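Local coordinates for filamentation induced by cAMP protein Fic (Desulfovibrio alaskensis, PDB 4RGL), which is of unspecified function but is a largely helical member of the Fic/DOC family, with a C-terminal domain of the helix-turn-helix clan, at residues 11-15 / 235-239; 54-59 / 214-218; 102-106 / 158-162. One frame throughout, in Å; residues are numbered along the deposited sequence.

Interaction 1. Residues 11-15 / 235-239; sequences PYTIT and ADATP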
ATOM      1  N   PRO A  11     -10.653  25.354   7.787  1.00129.08           N
ATOM      2  CA  PRO A  11     -11.365  26.019   6.667  1.00129.75           C
ATOM      3  C   PRO A  11     -11.991  25.014   5.688  1.00132.71           C
ATOM      4  O   PRO A  11     -11.584  24.939   4.522  1.00131.54           O
ATOM      5  CB  PRO A  11     -10.262  26.837   5.986  1.00130.58           C
ATOM      6  CG  PRO A  11      -8.998  26.130   6.330  1.00133.38           C
ATOM      7  CD  PRO A  11      -9.193  25.591   7.717  1.00129.13           C
ATOM      8  N   TYR A  12     -13.022  24.296   6.138  1.00129.49           N
ATOM      9  CA  TYR A  12     -13.696  23.319   5.305  1.00129.16           C
ATOM     10  C   TYR A  12     -14.884  23.956   4.590  1.00134.37           C
ATOM     11  O   TYR A  12     -15.875  24.316   5.234  1.00136.45           O
ATOM     12  CB  TYR A  12     -14.152  22.111   6.145  1.00130.46           C
ATOM     13  N   THR A  13     -14.754  24.171   3.260  1.00129.04           N
ATOM     14  CA  THR A  13     -15.847  24.694   2.420  1.00129.61           C
ATOM     15  C   THR A  13     -16.030  23.778   1.200  1.00130.20           C
ATOM     16  O   THR A  13     -15.102  23.616   0.403  1.00128.85           O
ATOM     17  CB  THR A  13     -15.577  26.155   2.003  1.00139.74           C
ATOM     18  OG1 THR A  13     -14.299  26.232   1.373  1.00139.47           O
ATOM     19  CG2 THR A  13     -15.639  27.126   3.186  1.00139.51           C
ATOM     20  N   ILE A  14     -17.210  23.129   1.092  1.00125.08           N
ATOM     21  CA  ILE A  14     -17.490  22.141   0.038  1.00123.16           C
ATOM     22  C   ILE A  14     -17.585  22.839  -1.351  1.00124.43           C
ATOM     23  O   ILE A  14     -17.728  24.058  -1.423  1.00125.45           O
ATOM     24  CB  ILE A  14     -18.799  21.326   0.361  1.00127.65           C
ATOM     25  CG1 ILE A  14     -18.728  20.660   1.773  1.00127.68           C
ATOM     26  CG2 ILE A  14     -19.082  20.279  -0.719  1.00128.11           C
ATOM     27  CD1 ILE A  14     -19.037  21.620   2.986  1.00136.00           C
ATOM     28  N   THR A  15     -17.440  22.056  -2.432  1.00117.72           N
ATOM     29  CA  THR A  15     -17.488  22.557  -3.808  1.00117.11           C
ATOM     30  C   THR A  15     -18.097  21.466  -4.736  1.00119.57           C
ATOM     31  O   THR A  15     -17.973  20.275  -4.442  1.00118.55           O
ATOM     32  CB  THR A  15     -16.056  22.990  -4.268  1.00120.86           C
ATOM     33  OG1 THR A  15     -16.087  23.351  -5.645  1.00120.63           O
ATOM     34  CG2 THR A  15     -15.036  21.918  -4.057  1.00116.96           C
ATOM     35  N   ALA A 235      -5.217  30.312   2.826  1.00105.19           N
ATOM     36  CA  ALA A 235      -5.879  29.880   4.076  1.00105.02           C
ATOM     37  C   ALA A 235      -7.195  29.099   3.781  1.00109.74           C
ATOM     38  O   ALA A 235      -8.222  29.342   4.426  1.00110.47           O
ATOM     39  CB  ALA A 235      -6.169  31.087   4.965  1.00106.71           C
ATOM     40  N   ASP A 236      -7.146  28.158   2.814  1.00105.34           N
ATOM     41  CA  ASP A 236      -8.321  27.380   2.417  1.00105.65           C
ATOM     42  C   ASP A 236      -7.923  25.940   2.065  1.00107.48           C
ATOM     43  O   ASP A 236      -7.105  25.730   1.171  1.00106.94           O
ATOM     44  CB  ASP A 236      -9.025  28.052   1.221  1.00108.90           C
ATOM     45  CG  ASP A 236     -10.297  27.356   0.773  1.00120.19           C
ATOM     46  OD1 ASP A 236     -10.866  26.577   1.579  1.00121.42           O
ATOM     47  OD2 ASP A 236     -10.766  27.648  -0.348  1.00125.93           O
ATOM     48  N   ALA A 237      -8.528  24.949   2.748  1.00102.01           N
ATOM     49  CA  ALA A 237      -8.211  23.529   2.522  1.00 99.66           C
ATOM     50  C   ALA A 237      -8.851  23.003   1.223  1.00102.08           C
ATOM     51  O   ALA A 237      -8.384  22.004   0.671  1.00100.95           O
ATOM     52  CB  ALA A 237      -8.683  22.700   3.699  1.00100.33           C
ATOM     53  N   THR A 238      -9.925  23.674   0.746  1.00 98.43           N
ATOM     54  CA  THR A 238     -10.716  23.247  -0.422  1.00 98.20           C
ATOM     55  C   THR A 238      -9.799  22.729  -1.613  1.00 98.96           C
ATOM     56  O   THR A 238     -10.000  21.604  -2.075  1.00 98.65           O
ATOM     57  CB  THR A 238     -11.628  24.395  -0.893  1.00106.48           C
ATOM     58  OG1 THR A 238     -12.461  24.796   0.195  1.00105.76           O
ATOM     59  CG2 THR A 238     -12.485  24.010  -2.094  1.00105.34           C
ATOM     60  N   PRO A 239      -8.816  23.537  -2.127  1.00 92.93           N
ATOM     61  CA  PRO A 239      -8.026  23.068  -3.288  1.00 91.24           C
ATOM     62  C   PRO A 239      -7.211  21.806  -2.970  1.00 90.90           C
ATOM     63  O   PRO A 239      -7.028  20.954  -3.848  1.00 90.24           O
ATOM     64  CB  PRO A 239      -7.111  24.258  -3.599  1.00 93.20           C
ATOM     65  CG  PRO A 239      -7.095  25.072  -2.345  1.00 98.13           C
ATOM     66  CD  PRO A 239      -8.438  24.910  -1.741  1.00 94.77           C
TER

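Interaction 2. Residues 54-59 / 214-218; sequences QASLAI and ETVIR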
ATOM      1  N   GLN A  54       7.326   2.426   0.190  1.00 57.99           N
ATOM      2  CA  GLN A  54       8.384   2.900  -0.693  1.00 57.91           C
ATOM      3  C   GLN A  54       8.096   4.331  -1.169  1.00 63.90           C
ATOM      4  O   GLN A  54       8.964   5.188  -1.067  1.00 64.33           O
ATOM      5  CB  GLN A  54       8.555   1.953  -1.894  1.00 59.16           C
ATOM      6  CG  GLN A  54       9.771   2.277  -2.781  1.00 69.43           C
ATOM      7  CD  GLN A  54       9.538   3.463  -3.680  1.00 80.94           C
ATOM      8  OE1 GLN A  54       8.473   3.622  -4.276  1.00 83.28           O
ATOM      9  NE2 GLN A  54      10.552   4.280  -3.846  1.00 65.27           N
ATOM     10  N   ALA A  55       6.865   4.593  -1.649  1.00 61.46           N
ATOM     11  CA  ALA A  55       6.502   5.918  -2.161  1.00 61.46           C
ATOM     12  C   ALA A  55       6.500   6.969  -1.041  1.00 63.64           C
ATOM     13  O   ALA A  55       7.095   8.032  -1.208  1.00 63.47           O
ATOM     14  CB  ALA A  55       5.143   5.869  -2.833  1.00 62.54           C
ATOM     15  N   SER A  56       5.866   6.655   0.120  1.00 58.97           N
ATOM     16  CA  SER A  56       5.814   7.590   1.263  1.00 58.42           C
ATOM     17  C   SER A  56       7.228   7.994   1.704  1.00 63.25           C
ATOM     18  O   SER A  56       7.485   9.178   1.933  1.00 63.35           O
ATOM     19  CB  SER A  56       5.056   6.968   2.435  1.00 59.97           C
ATOM     20  OG  SER A  56       4.946   7.865   3.528  1.00 62.66           O
ATOM     21  N   LEU A  57       8.168   7.018   1.738  1.00 60.26           N
ATOM     22  CA  LEU A  57       9.562   7.286   2.104  1.00 60.35           C
ATOM     23  C   LEU A  57      10.309   7.988   0.960  1.00 64.70           C
ATOM     24  O   LEU A  57      11.158   8.841   1.218  1.00 65.33           O
ATOM     25  CB  LEU A  57      10.289   5.980   2.490  1.00 60.33           C
ATOM     26  CG  LEU A  57       9.884   5.351   3.839  1.00 64.66           C
ATOM     27  CD1 LEU A  57      10.463   3.983   3.985  1.00 64.86           C
ATOM     28  CD2 LEU A  57      10.325   6.205   4.988  1.00 68.30           C
ATOM     29  N   ALA A  58       9.969   7.652  -0.308  1.00 60.33           N
ATOM     30  CA  ALA A  58      10.604   8.276  -1.481  1.00 60.32           C
ATOM     31  C   ALA A  58      10.319   9.774  -1.522  1.00 63.82           C
ATOM     32  O   ALA A  58      11.191  10.554  -1.916  1.00 63.55           O
ATOM     33  CB  ALA A  58      10.113   7.617  -2.762  1.00 60.98           C
ATOM     34  N   ILE A  59       9.100  10.186  -1.081  1.00 59.90           N
ATOM     35  CA  ILE A  59       8.711  11.601  -1.041  1.00 59.70           C
ATOM     36  C   ILE A  59       9.633  12.367  -0.086  1.00 64.90           C
ATOM     37  O   ILE A  59       9.981  13.516  -0.357  1.00 64.79           O
ATOM     38  CB  ILE A  59       7.217  11.759  -0.633  1.00 61.91           C
ATOM     39  CG1 ILE A  59       6.285  11.070  -1.667  1.00 62.29           C
ATOM     40  CG2 ILE A  59       6.850  13.249  -0.463  1.00 61.69           C
ATOM     41  CD1 ILE A  59       4.773  11.015  -1.246  1.00 65.81           C
ATOM     42  N   GLU A 214      -0.128   6.801  -2.338  1.00 61.90           N
ATOM     43  CA  GLU A 214       1.153   7.478  -2.161  1.00 60.97           C
ATOM     44  C   GLU A 214       1.981   7.464  -3.465  1.00 66.97           C
ATOM     45  O   GLU A 214       2.757   8.391  -3.703  1.00 67.12           O
ATOM     46  CB  GLU A 214       1.949   6.839  -1.018  1.00 61.54           C
ATOM     47  CG  GLU A 214       1.275   6.963   0.352  1.00 69.11           C
ATOM     48  CD  GLU A 214       0.112   6.015   0.602  1.00 82.12           C
ATOM     49  OE1 GLU A 214      -0.028   5.031  -0.159  1.00 70.89           O
ATOM     50  OE2 GLU A 214      -0.597   6.205   1.617  1.00 78.51           O
ATOM     51  N   THR A 215       1.768   6.439  -4.340  1.00 64.33           N
ATOM     52  CA  THR A 215       2.447   6.369  -5.649  1.00 64.57           C
ATOM     53  C   THR A 215       1.988   7.532  -6.551  1.00 69.86           C
ATOM     54  O   THR A 215       2.774   8.033  -7.352  1.00 69.56           O
ATOM     55  CB  THR A 215       2.188   5.012  -6.328  1.00 71.04           C
ATOM     56  OG1 THR A 215       0.787   4.875  -6.588  1.00 76.84           O
ATOM     57  CG2 THR A 215       2.682   3.846  -5.503  1.00 65.44           C
ATOM     58  N   VAL A 216       0.711   7.965  -6.406  1.00 67.45           N
ATOM     59  CA  VAL A 216       0.167   9.097  -7.170  1.00 67.90           C
ATOM     60  C   VAL A 216       0.746  10.413  -6.619  1.00 73.98           C
ATOM     61  O   VAL A 216       1.191  11.266  -7.394  1.00 75.19           O
ATOM     62  CB  VAL A 216      -1.392   9.108  -7.146  1.00 71.22           C
ATOM     63  CG1 VAL A 216      -1.945  10.296  -7.925  1.00 71.71           C
ATOM     64  CG2 VAL A 216      -1.958   7.799  -7.686  1.00 71.13           C
ATOM     65  N   ILE A 217       0.783  10.548  -5.275  1.00 70.35           N
ATOM     66  CA  ILE A 217       1.312  11.744  -4.607  1.00 70.22           C
ATOM     67  C   ILE A 217       2.810  11.908  -4.918  1.00 75.12           C
ATOM     68  O   ILE A 217       3.283  13.030  -5.068  1.00 74.71           O
ATOM     69  CB  ILE A 217       1.060  11.661  -3.077  1.00 72.27           C
ATOM     70  CG1 ILE A 217      -0.437  11.418  -2.780  1.00 73.13           C
ATOM     71  CG2 ILE A 217       1.578  12.919  -2.360  1.00 71.61           C
ATOM     72  CD1 ILE A 217      -0.730  10.967  -1.329  1.00 82.64           C
ATOM     73  N   ARG A 218       3.548  10.776  -5.039  1.00 72.80           N
ATOM     74  CA  ARG A 218       4.983  10.791  -5.368  1.00 73.08           C
ATOM     75  C   ARG A 218       5.209  11.269  -6.815  1.00 79.38           C
ATOM     76  O   ARG A 218       6.151  12.020  -7.078  1.00 80.21           O
ATOM     77  CB  ARG A 218       5.589   9.394  -5.170  1.00 72.09           C
ATOM     78  CG  ARG A 218       7.084   9.309  -5.485  1.00 82.83           C
ATOM     79  CD  ARG A 218       7.509   7.871  -5.688  1.00 96.57           C
ATOM     80  NE  ARG A 218       6.818   7.266  -6.830  1.00109.21           N
ATOM     81  CZ  ARG A 218       6.665   5.957  -6.996  1.00123.89           C
ATOM     82  NH1 ARG A 218       7.103   5.110  -6.075  1.00105.96           N
ATOM     83  NH2 ARG A 218       6.021   5.489  -8.057  1.00116.10           N
TER

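Interaction 3. Residues 102-106 / 158-162; sequences DASVE and LDWLE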
ATOM      1  N   ASP A 102      -7.001   4.310  16.959  1.00 78.70           N
ATOM      2  CA  ASP A 102      -8.124   5.151  16.602  1.00 78.97           C
ATOM      3  C   ASP A 102      -7.582   6.547  16.277  1.00 80.85           C
ATOM      4  O   ASP A 102      -6.843   7.120  17.084  1.00 80.54           O
ATOM      5  CB  ASP A 102      -9.156   5.184  17.763  1.00 83.84           C
ATOM      6  CG  ASP A 102     -10.425   5.971  17.470  1.00100.95           C
ATOM      7  OD1 ASP A 102     -10.315   7.101  16.936  1.00101.26           O
ATOM      8  OD2 ASP A 102     -11.508   5.531  17.913  1.00111.17           O
ATOM      9  N   ALA A 103      -7.841   7.039  15.057  1.00 75.59           N
ATOM     10  CA  ALA A 103      -7.221   8.267  14.534  1.00 73.84           C
ATOM     11  C   ALA A 103      -7.436   9.507  15.461  1.00 78.49           C
ATOM     12  O   ALA A 103      -6.676  10.473  15.369  1.00 77.63           O
ATOM     13  CB  ALA A 103      -7.757   8.567  13.155  1.00 73.71           C
ATOM     14  N   SER A 104      -8.448   9.473  16.328  1.00 76.20           N
ATOM     15  CA  SER A 104      -8.754  10.620  17.185  1.00 77.27           C
ATOM     16  C   SER A 104      -8.027  10.532  18.555  1.00 81.87           C
ATOM     17  O   SER A 104      -8.061  11.497  19.329  1.00 82.80           O
ATOM     18  CB  SER A 104     -10.258  10.734  17.404  1.00 83.14           C
ATOM     19  OG  SER A 104     -10.783   9.562  18.004  1.00 95.08           O
ATOM     20  N   VAL A 105      -7.361   9.388  18.844  1.00 77.23           N
ATOM     21  CA  VAL A 105      -6.679   9.193  20.134  1.00 77.71           C
ATOM     22  C   VAL A 105      -5.246   9.742  20.060  1.00 78.80           C
ATOM     23  O   VAL A 105      -4.421   9.228  19.294  1.00 76.48           O
ATOM     24  CB  VAL A 105      -6.686   7.702  20.570  1.00 82.39           C
ATOM     25  CG1 VAL A 105      -5.943   7.516  21.896  1.00 83.28           C
ATOM     26  CG2 VAL A 105      -8.110   7.169  20.671  1.00 83.92           C
ATOM     27  N   GLU A 106      -4.934  10.755  20.911  1.00 75.68           N
ATOM     28  CA  GLU A 106      -3.609  11.390  20.946  1.00 74.04           C
ATOM     29  C   GLU A 106      -2.520  10.364  21.276  1.00 76.96           C
ATOM     30  O   GLU A 106      -1.458  10.373  20.652  1.00 75.41           O
ATOM     31  CB  GLU A 106      -3.587  12.539  21.966  1.00 76.56           C
ATOM     32  CG  GLU A 106      -2.378  13.453  21.827  1.00 82.69           C
ATOM     33  CD  GLU A 106      -2.405  14.673  22.727  1.00 98.50           C
ATOM     34  OE1 GLU A 106      -2.797  14.536  23.908  1.00104.98           O
ATOM     35  OE2 GLU A 106      -1.975  15.758  22.267  1.00 78.87           O
ATOM     36  N   LEU A 158      -7.613  16.809  17.010  1.00 71.77           N
ATOM     37  CA  LEU A 158      -8.046  15.442  17.324  1.00 72.59           C
ATOM     38  C   LEU A 158      -9.462  15.436  17.891  1.00 81.43           C
ATOM     39  O   LEU A 158     -10.216  14.493  17.642  1.00 82.13           O
ATOM     40  CB  LEU A 158      -7.076  14.773  18.309  1.00 72.25           C
ATOM     41  CG  LEU A 158      -5.667  14.506  17.771  1.00 74.30           C
ATOM     42  CD1 LEU A 158      -4.707  14.240  18.890  1.00 74.53           C
ATOM     43  CD2 LEU A 158      -5.666  13.359  16.758  1.00 74.79           C
ATOM     44  N   ASP A 159      -9.840  16.500  18.638  1.00 80.72           N
ATOM     45  CA  ASP A 159     -11.204  16.624  19.155  1.00 83.53           C
ATOM     46  C   ASP A 159     -12.171  16.847  18.010  1.00 87.68           C
ATOM     47  O   ASP A 159     -13.247  16.245  17.985  1.00 88.86           O
ATOM     48  CB  ASP A 159     -11.307  17.770  20.177  1.00 87.39           C
ATOM     49  CG  ASP A 159     -12.709  17.956  20.741  1.00102.32           C
ATOM     50  OD1 ASP A 159     -13.296  16.956  21.221  1.00104.46           O
ATOM     51  OD2 ASP A 159     -13.202  19.106  20.737  1.00110.05           O
ATOM     52  N   TRP A 160     -11.771  17.687  17.028  1.00 82.89           N
ATOM     53  CA  TRP A 160     -12.571  17.946  15.839  1.00 82.86           C
ATOM     54  C   TRP A 160     -12.811  16.665  15.064  1.00 86.21           C
ATOM     55  O   TRP A 160     -13.939  16.389  14.673  1.00 87.18           O
ATOM     56  CB  TRP A 160     -11.886  18.990  14.937  1.00 80.32           C
ATOM     57  CG  TRP A 160     -12.520  19.110  13.584  1.00 81.19           C
ATOM     58  CD1 TRP A 160     -13.635  19.827  13.262  1.00 85.62           C
ATOM     59  CD2 TRP A 160     -12.143  18.400  12.397  1.00 79.44           C
ATOM     60  NE1 TRP A 160     -13.975  19.608  11.947  1.00 84.45           N
ATOM     61  CE2 TRP A 160     -13.070  18.744  11.390  1.00 83.87           C
ATOM     62  CE3 TRP A 160     -11.098  17.514  12.082  1.00 78.78           C
ATOM     63  CZ2 TRP A 160     -12.980  18.243  10.088  1.00 81.91           C
ATOM     64  CZ3 TRP A 160     -11.026  17.001  10.799  1.00 79.08           C
ATOM     65  CH2 TRP A 160     -11.967  17.352   9.823  1.00 80.37           C
ATOM     66  N   LEU A 161     -11.745  15.874  14.847  1.00 81.30           N
ATOM     67  CA  LEU A 161     -11.811  14.632  14.078  1.00 80.45           C
ATOM     68  C   LEU A 161     -12.780  13.619  14.729  1.00 87.99           C
ATOM     69  O   LEU A 161     -13.479  12.893  14.019  1.00 88.20           O
ATOM     70  CB  LEU A 161     -10.401  14.018  13.954  1.00 78.11           C
ATOM     71  CG  LEU A 161     -10.267  12.807  13.021  1.00 80.81           C
ATOM     72  CD1 LEU A 161     -10.540  13.198  11.570  1.00 79.82           C
ATOM     73  CD2 LEU A 161      -8.892  12.186  13.140  1.00 81.20           C
ATOM     74  N   GLU A 162     -12.832  13.587  16.067  1.00 87.04           N
ATOM     75  CA  GLU A 162     -13.706  12.660  16.786  1.00 89.74           C
ATOM     76  C   GLU A 162     -15.188  13.054  16.621  1.00 96.98           C
ATOM     77  O   GLU A 162     -16.043  12.180  16.452  1.00 97.76           O
ATOM     78  CB  GLU A 162     -13.331  12.621  18.283  1.00 92.63           C
ATOM     79  CG  GLU A 162     -14.098  11.572  19.080  1.00107.74           C
ATOM     80  CD  GLU A 162     -13.899  11.635  20.585  1.00138.32           C
ATOM     81  OE1 GLU A 162     -13.282  12.614  21.068  1.00137.44           O
ATOM     82  OE2 GLU A 162     -14.417  10.736  21.287  1.00137.28           O
TER

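Interaction 1. Residues 11-15 / 235-239
P11 and T13 run past D236 and T238, with P11 CA 5.4 Å from D236 CA and the end-to-end directions of the two touching parts 32° apart. The residues 11-15 have no regular structure and lead into helix 16-32, with T15 at its N-cap position. The residues 235-239 link two helices. A235, with positive phi, is the C-prime residue of a Schellman motif that ends helix 221-234. D236 precedes the turn that leads into helix 238-257.

The main polar link joins two hydroxyls, T13 OG1 and T238 OG1, which are hydrogen-bonded at 2.6 Å. T13 has its OG1 between its own backbone N and carbonyl carbon (chi1 55°), and this turns the hydroxyl to T238. The two threonine side chains cross at about a right angle. T13 O also lies 2.9 Å from T238 OG1.

D236 caps the start of the next helix. Its OD1 accepts from T238 N at 3.2 Å, and the N-H approaches from above the carboxylate plane, 74° out of it. T238 thus takes part in both bonds, its N in the cap and its OG1 in the link to T13. P11 O and D236 OD1 lie near each other but are both acceptors and form no bond.

Van der Waals contacts flank the polar group. P11 lays its ring against the turn, with CB 3.6 Å from A235 O; its apolar partner is A237, whose CB is 4.3 Å from P11 CG. Beyond the hydroxyls, T15 CG2 meets T238 CG2 at 3.8 Å, methyl against methyl. Helix 168-182 lies close by: P11 touches E178, and A237 touches I174 and Y177.

Interaction 2. Residues 54-59 / 214-218
R218 of helix 214-219 is a knob in a hole formed by Q54, A55, A58 and I59 of helix 42-59. The axes of the two short helical segments come within 8.4 Å, at 28° from parallel.

CG of R218 is anti to its backbone N (chi1 -180°), which carries the chain across to helix 42-59 before it bends at chi3. Its CD lies 3.9 Å from A58 CB. Beyond the bend, Q54 OE1 comes to the edge of the guanidinium, in its plane, 2.7 Å from R218 NH1. The angle is poor for a hydrogen bond. The amide and guanidinium planes are 46° apart, and Q54 NE2 bonds to L64 O.

This is close helix-helix packing in the helical body of the Fic protein, with an alanine at the interface, A55, which probably helps the close approach. A55 CB rests 3.6 Å from E214 O and 3.8 Å from E214 CB. E214 then bends away at chi2, and its OE1 bonds to T52 OG1. I59 closes the other end. Its CG1 lies 3.9 Å from R218 CB, and its CD1 is 3.9 Å from I217 CG2. I59 also touches Q221 and Y225 of helix 221-234, while I217 touches M244 of helix 238-257.

Interaction 3. Residues 102-106 / 158-162
S104 sets its CB 3.7 Å from E162 CB across the contact, and it also grips the flat carboxylate of D102 twice. S104 N gives a hydrogen bond to D102 OD1 from the side away from the other oxygen, using the anti lone pair. S104 OG binds the same OD1 at 2.7 Å, from above the carboxylate plane and 43° out of it. The two bonds fix one oxygen of D102 and hold the serine hydroxyl. A chi1 of 59° folds the S104 hydroxyl back over its own backbone, to D102.

The backbone bond makes an Asx turn. It lies on a type I beta turn from D102 to V105, and V105 is then the N-cap of helix 106-117. The turn meets helix 150-163 mainly through leucine carbons, which touch the A103 and S104 carbonyl oxygens and the A103 methyl. No hydrogen bond passes between the two segments.

L158 does much of the touching, with its two methyls on different residues. CD2 lies 3.4 Å from A103 O. CD1 lies 3.7 Å from E106 CB, and the leucine and glutamate side chains cross at about a right angle. The E106 carboxylate bonds away from the contact, through OE2, to Y127 OH. One helical turn on from L158, L161 brings CD2 to 3.8 Å from A103 CB.

A103 O is also held by W196 NE1 of helix 189-202. A103 touches L199 and I200 of that helix, and L161 touches I200. L158 and L161 both reach F175 of helix 168-182. Helix 150-163 packs on both helices, and the turn on helix 189-202.

Interaction 2 is the buried contact, its centre about 10 Å from the centre of the chain. Interaction 1 lies at the surface, and interaction 3 is partly buried. Interaction 2 joins two helices, while each of the others brings a loop or turn against a helix or helix start. The chemistry follows: interaction 1 rests on hydroxyls and a helix cap, interaction 3 on leucine methyls against a turn held by its own polar bonds, and interaction 2 on an arginine set among alanines, an isoleucine and a glutamine. Helix 168-182 borders interactions 1 and 3, whose nearest atoms are about 6 Å apart. Helix 189-202 borders interactions 2 and 3.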